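Local coordinates for ORF59 (PDB 3HSL), which serves as the accessory subunit of the viral DNA polymerase in lytic replication, raising its processivity, probably as a sliding clamp, at residues E192-L204 against V244-L257. Numbering follows the deposited sequence.
Sequences EDQTVTVSVSETL and VHTDALSRVSLESL
Val196 and Leu254 meet on the buried face of an antiparallel strand pair, 195-201 against 248-253, within the DNA-clamp fold of herpesvirus polymerase accessory factors. Val196 sends CG2 to Leu254 CD1, 3.4 Å away; with CG1 anti to the backbone N (chi1 -162°), it is the other methyl that faces the start of helix 254-263. Val198 and Val252 line the same face, where beta-branched residues suit an extended backbone and an apolar interior; Trp276 covers Val198, Ala248 and Val200. Toward the far end Val200 CG1 reaches Val244 CG2, while the small Ala248 packs its CB against Val200 CB at 4.0 Å.

Paired N-H and C=O groups join Val196 to Val252, Val198 to Ser250 and Val200 to Ala248, the hydrogen-bonded positions of the ladder. On the opposite, more open face, Thr197 and Arg251 run side by side, the Thr197 CG2 methyl 3.7 Å from Arg251 CB and also close to NE, so the arginine meets it with the root of its chain and the near end of its guanidinium.

Both polar ends use aspartates as acceptors for backbone N-H groups. Asp247 OD1 takes Glu202 N at 2.8 Å, from above the carboxylate plane. At the helix start, where Ser253 is the N-cap, Gln194 O accepts Leu254 N, and Asp193 OD1 receives Glu255 N on its syn side at 2.9 Å, 26° out of the carboxylate plane.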
loop_
_atom_site.group_PDB
_atom_site.type_symbol
_atom_site.label_atom_id
_atom_site.label_comp_id
_atom_site.label_asym_id
_atom_site.label_seq_id
_atom_site.Cartn_x
_atom_site.Cartn_y
_atom_site.Cartn_z
ATOM N N GLU A 192 -0.393 20.980 -17.922
ATOM C CA GLU A 192 0.536 21.850 -17.204
ATOM C C GLU A 192 -0.198 22.784 -16.227
ATOM O O GLU A 192 -1.374 23.127 -16.428
ATOM C CB GLU A 192 1.400 22.663 -18.177
ATOM C CG GLU A 192 2.584 23.321 -17.475
ATOM C CD GLU A 192 3.522 22.275 -16.856
ATOM O OE1 GLU A 192 4.002 21.389 -17.610
ATOM O OE2 GLU A 192 3.776 22.346 -15.623
ATOM N N ASP A 193 0.508 23.191 -15.172
ATOM C CA ASP A 193 -0.072 24.060 -14.157
ATOM C C ASP A 193 -0.064 25.514 -14.622
ATOM O O ASP A 193 0.721 25.905 -15.489
ATOM C CB ASP A 193 0.666 23.927 -12.821
ATOM C CG ASP A 193 -0.137 24.477 -11.655
ATOM O OD1 ASP A 193 -1.370 24.291 -11.663
ATOM O OD2 ASP A 193 0.446 25.085 -10.735
ATOM N N GLN A 194 -0.951 26.307 -14.034
ATOM C CA GLN A 194 -1.076 27.704 -14.375
ATOM C C GLN A 194 -1.167 28.465 -13.065
ATOM O O GLN A 194 -1.362 27.866 -12.009
ATOM C CB GLN A 194 -2.366 27.922 -15.168
ATOM C CG GLN A 194 -2.604 26.899 -16.270
ATOM C CD GLN A 194 -3.837 27.199 -17.103
ATOM O OE1 GLN A 194 -4.769 26.398 -17.150
ATOM N NE2 GLN A 194 -3.851 28.358 -17.758
ATOM N N THR A 195 -1.024 29.785 -13.121
ATOM C CA THR A 195 -1.140 30.549 -11.896
ATOM C C THR A 195 -2.560 31.143 -11.949
ATOM O O THR A 195 -2.981 31.646 -12.988
ATOM C CB THR A 195 -0.072 31.677 -11.765
ATOM O OG1 THR A 195 -0.524 32.874 -12.385
ATOM C CG2 THR A 195 1.295 31.246 -12.301
ATOM N N VAL A 196 -3.292 31.079 -10.839
ATOM C CA VAL A 196 -4.636 31.636 -10.801
ATOM C C VAL A 196 -4.535 32.863 -9.928
ATOM O O VAL A 196 -3.932 32.802 -8.856
ATOM C CB VAL A 196 -5.620 30.740 -10.066
ATOM C CG1 VAL A 196 -7.038 31.149 -10.438
ATOM C CG2 VAL A 196 -5.421 29.303 -10.440
ATOM N N THR A 197 -5.106 33.985 -10.356
ATOM C CA THR A 197 -5.049 35.137 -9.494
ATOM C C THR A 197 -6.431 35.143 -8.823
ATOM O O THR A 197 -7.437 34.970 -9.490
ATOM C CB THR A 197 -4.735 36.438 -10.233
ATOM O OG1 THR A 197 -5.908 36.911 -10.885
ATOM C CG2 THR A 197 -3.608 36.249 -11.245
ATOM N N VAL A 198 -6.461 35.334 -7.505
ATOM C CA VAL A 198 -7.674 35.366 -6.697
ATOM C C VAL A 198 -7.680 36.763 -6.105
ATOM O O VAL A 198 -6.716 37.161 -5.478
ATOM C CB VAL A 198 -7.561 34.375 -5.531
ATOM C CG1 VAL A 198 -8.898 34.200 -4.815
ATOM C CG2 VAL A 198 -7.087 32.999 -6.028
ATOM N N SER A 199 -8.737 37.532 -6.283
ATOM C CA SER A 199 -8.723 38.870 -5.711
ATOM C C SER A 199 -10.003 39.151 -4.962
ATOM O O SER A 199 -11.003 38.461 -5.156
ATOM C CB SER A 199 -8.468 39.946 -6.769
ATOM O OG SER A 199 -9.494 39.957 -7.724
ATOM N N VAL A 200 -9.969 40.162 -4.107
ATOM C CA VAL A 200 -11.120 40.506 -3.321
ATOM C C VAL A 200 -11.244 42.000 -3.361
ATOM O O VAL A 200 -10.273 42.726 -3.124
ATOM C CB VAL A 200 -10.964 40.048 -1.840
ATOM C CG1 VAL A 200 -12.220 40.324 -1.049
ATOM C CG2 VAL A 200 -10.678 38.574 -1.758
ATOM N N SER A 201 -12.453 42.447 -3.666
ATOM C CA SER A 201 -12.789 43.843 -3.749
ATOM C C SER A 201 -13.551 44.257 -2.512
ATOM O O SER A 201 -14.542 43.617 -2.160
ATOM C CB SER A 201 -13.710 44.049 -4.933
ATOM O OG SER A 201 -14.276 45.333 -4.857
ATOM N N GLU A 202 -13.112 45.311 -1.841
ATOM C CA GLU A 202 -13.846 45.752 -0.675
ATOM C C GLU A 202 -15.052 46.596 -1.140
ATOM O O GLU A 202 -16.131 46.510 -0.547
ATOM C CB GLU A 202 -12.962 46.533 0.292
ATOM C CG GLU A 202 -13.738 47.021 1.510
ATOM C CD GLU A 202 -12.995 48.055 2.338
ATOM O OE1 GLU A 202 -13.691 48.816 3.042
ATOM O OE2 GLU A 202 -11.739 48.126 2.295
ATOM N N THR A 203 -14.863 47.401 -2.192
ATOM C CA THR A 203 -15.933 48.250 -2.739
ATOM C C THR A 203 -17.156 47.410 -3.088
ATOM O O THR A 203 -18.250 47.626 -2.558
ATOM C CB THR A 203 -15.481 49.028 -4.002
ATOM O OG1 THR A 203 -14.382 49.882 -3.674
ATOM C CG2 THR A 203 -16.622 49.880 -4.566
ATOM N N LEU A 204 -16.955 46.453 -3.985
ATOM C CA LEU A 204 -18.000 45.543 -4.411
ATOM C C LEU A 204 -17.723 44.404 -3.471
ATOM O O LEU A 204 -16.555 44.135 -3.198
ATOM C CB LEU A 204 -17.699 45.088 -5.836
ATOM C CG LEU A 204 -17.300 46.202 -6.833
ATOM C CD1 LEU A 204 -16.857 45.626 -8.175
ATOM C CD2 LEU A 204 -18.409 47.278 -7.025
ATOM N N VAL A 244 -13.733 41.937 4.703
ATOM C CA VAL A 244 -12.651 42.514 3.902
ATOM C C VAL A 244 -12.287 43.933 4.308
ATOM O O VAL A 244 -13.152 44.821 4.296
ATOM C CB VAL A 244 -13.069 42.617 2.397
ATOM C CG1 VAL A 244 -11.891 43.039 1.546
ATOM C CG2 VAL A 244 -13.623 41.294 1.879
ATOM N N HIS A 245 -11.029 44.173 4.670
ATOM C CA HIS A 245 -10.667 45.565 4.990
ATOM C C HIS A 245 -9.766 46.305 3.987
ATOM O O HIS A 245 -9.565 47.509 4.103
ATOM C CB HIS A 245 -10.369 45.834 6.479
ATOM C CG HIS A 245 -11.612 46.036 7.299
ATOM N ND1 HIS A 245 -12.194 45.033 8.051
ATOM C CD2 HIS A 245 -12.386 47.138 7.475
ATOM C CE1 HIS A 245 -13.269 45.511 8.655
ATOM N NE2 HIS A 245 -13.408 46.785 8.323
ATOM N N THR A 246 -9.240 45.575 3.011
ATOM C CA THR A 246 -8.409 46.155 1.957
ATOM C C THR A 246 -8.556 45.203 0.792
ATOM O O THR A 246 -8.746 44.010 0.997
ATOM C CB THR A 246 -6.891 46.172 2.307
ATOM O OG1 THR A 246 -6.691 46.630 3.645
ATOM C CG2 THR A 246 -6.097 47.052 1.318
ATOM N N ASP A 247 -8.472 45.714 -0.428
ATOM C CA ASP A 247 -8.541 44.846 -1.571
ATOM C C ASP A 247 -7.402 43.864 -1.443
ATOM O O ASP A 247 -6.333 44.206 -0.950
ATOM C CB ASP A 247 -8.461 45.624 -2.885
ATOM C CG ASP A 247 -9.765 46.306 -3.239
ATOM O OD1 ASP A 247 -10.644 46.405 -2.369
ATOM O OD2 ASP A 247 -9.920 46.746 -4.391
ATOM N N ALA A 248 -7.640 42.639 -1.885
ATOM C CA ALA A 248 -6.647 41.582 -1.830
ATOM C C ALA A 248 -6.448 41.026 -3.227
ATOM O O ALA A 248 -7.379 41.010 -4.033
ATOM C CB ALA A 248 -7.117 40.487 -0.910
ATOM N N LEU A 249 -5.233 40.575 -3.502
ATOM C CA LEU A 249 -4.866 39.973 -4.775
ATOM C C LEU A 249 -3.801 38.932 -4.498
ATOM O O LEU A 249 -2.770 39.219 -3.892
ATOM C CB LEU A 249 -4.380 41.041 -5.774
ATOM C CG LEU A 249 -3.678 40.809 -7.137
ATOM C CD1 LEU A 249 -4.290 39.792 -8.060
ATOM C CD2 LEU A 249 -3.544 42.129 -7.877
ATOM N N SER A 250 -4.060 37.718 -4.944
ATOM C CA SER A 250 -3.114 36.635 -4.775
ATOM C C SER A 250 -3.037 35.889 -6.068
ATOM O O SER A 250 -4.021 35.791 -6.778
ATOM C CB SER A 250 -3.565 35.665 -3.697
ATOM O OG SER A 250 -3.608 36.301 -2.435
ATOM N N ARG A 251 -1.858 35.369 -6.374
ATOM C CA ARG A 251 -1.681 34.557 -7.567
ATOM C C ARG A 251 -0.991 33.263 -7.148
ATOM O O ARG A 251 0.230 33.178 -6.999
ATOM C CB ARG A 251 -1.037 35.294 -8.752
ATOM C CG ARG A 251 0.224 36.047 -8.526
ATOM C CD ARG A 251 0.737 36.576 -9.876
ATOM N NE ARG A 251 -0.268 37.368 -10.586
ATOM C CZ ARG A 251 -0.407 38.691 -10.487
ATOM N NH1 ARG A 251 0.397 39.400 -9.703
ATOM N NH2 ARG A 251 -1.356 39.314 -11.177
ATOM N N VAL A 252 -1.823 32.256 -6.961
ATOM C CA VAL A 252 -1.389 30.962 -6.498
ATOM C C VAL A 252 -1.445 29.886 -7.569
ATOM O O VAL A 252 -1.975 30.110 -8.674
ATOM C CB VAL A 252 -2.304 30.523 -5.345
ATOM C CG1 VAL A 252 -2.339 31.605 -4.272
ATOM C CG2 VAL A 252 -3.695 30.286 -5.857
ATOM N N SER A 253 -0.894 28.718 -7.231
ATOM C CA SER A 253 -0.887 27.583 -8.141
ATOM C C SER A 253 -2.252 26.941 -8.244
ATOM O O SER A 253 -2.873 26.636 -7.219
ATOM C CB SER A 253 0.074 26.523 -7.658
ATOM O OG SER A 253 -0.128 25.346 -8.412
ATOM N N LEU A 254 -2.705 26.739 -9.482
ATOM C CA LEU A 254 -3.994 26.113 -9.757
ATOM C C LEU A 254 -4.091 24.709 -9.187
ATOM O O LEU A 254 -5.108 24.391 -8.579
ATOM C CB LEU A 254 -4.294 26.076 -11.251
ATOM C CG LEU A 254 -5.654 25.489 -11.668
ATOM C CD1 LEU A 254 -6.843 26.232 -11.046
ATOM C CD2 LEU A 254 -5.783 25.449 -13.175
ATOM N N GLU A 255 -3.056 23.875 -9.377
ATOM C CA GLU A 255 -3.062 22.511 -8.823
ATOM C C GLU A 255 -3.237 22.584 -7.322
ATOM O O GLU A 255 -4.066 21.866 -6.748
ATOM C CB GLU A 255 -1.764 21.747 -9.068
ATOM C CG GLU A 255 -1.401 21.384 -10.510
ATOM C CD GLU A 255 -0.113 20.544 -10.575
ATOM O OE1 GLU A 255 0.290 19.971 -9.515
ATOM O OE2 GLU A 255 0.479 20.470 -11.688
ATOM N N SER A 256 -2.452 23.454 -6.690
ATOM C CA SER A 256 -2.535 23.611 -5.249
ATOM C C SER A 256 -3.928 24.050 -4.818
ATOM O O SER A 256 -4.431 23.586 -3.807
ATOM C CB SER A 256 -1.476 24.582 -4.734
ATOM O OG SER A 256 -0.174 24.050 -4.933
ATOM N N LEU A 257 -4.551 24.937 -5.586
ATOM C CA LEU A 257 -5.870 25.435 -5.234
ATOM C C LEU A 257 -6.920 24.335 -5.282
ATOM O O LEU A 257 -7.679 24.185 -4.336
ATOM C CB LEU A 257 -6.249 26.649 -6.091
ATOM C CG LEU A 257 -7.591 27.358 -5.833
ATOM C CD1 LEU A 257 -7.781 27.760 -4.373
ATOM C CD2 LEU A 257 -7.732 28.571 -6.719
#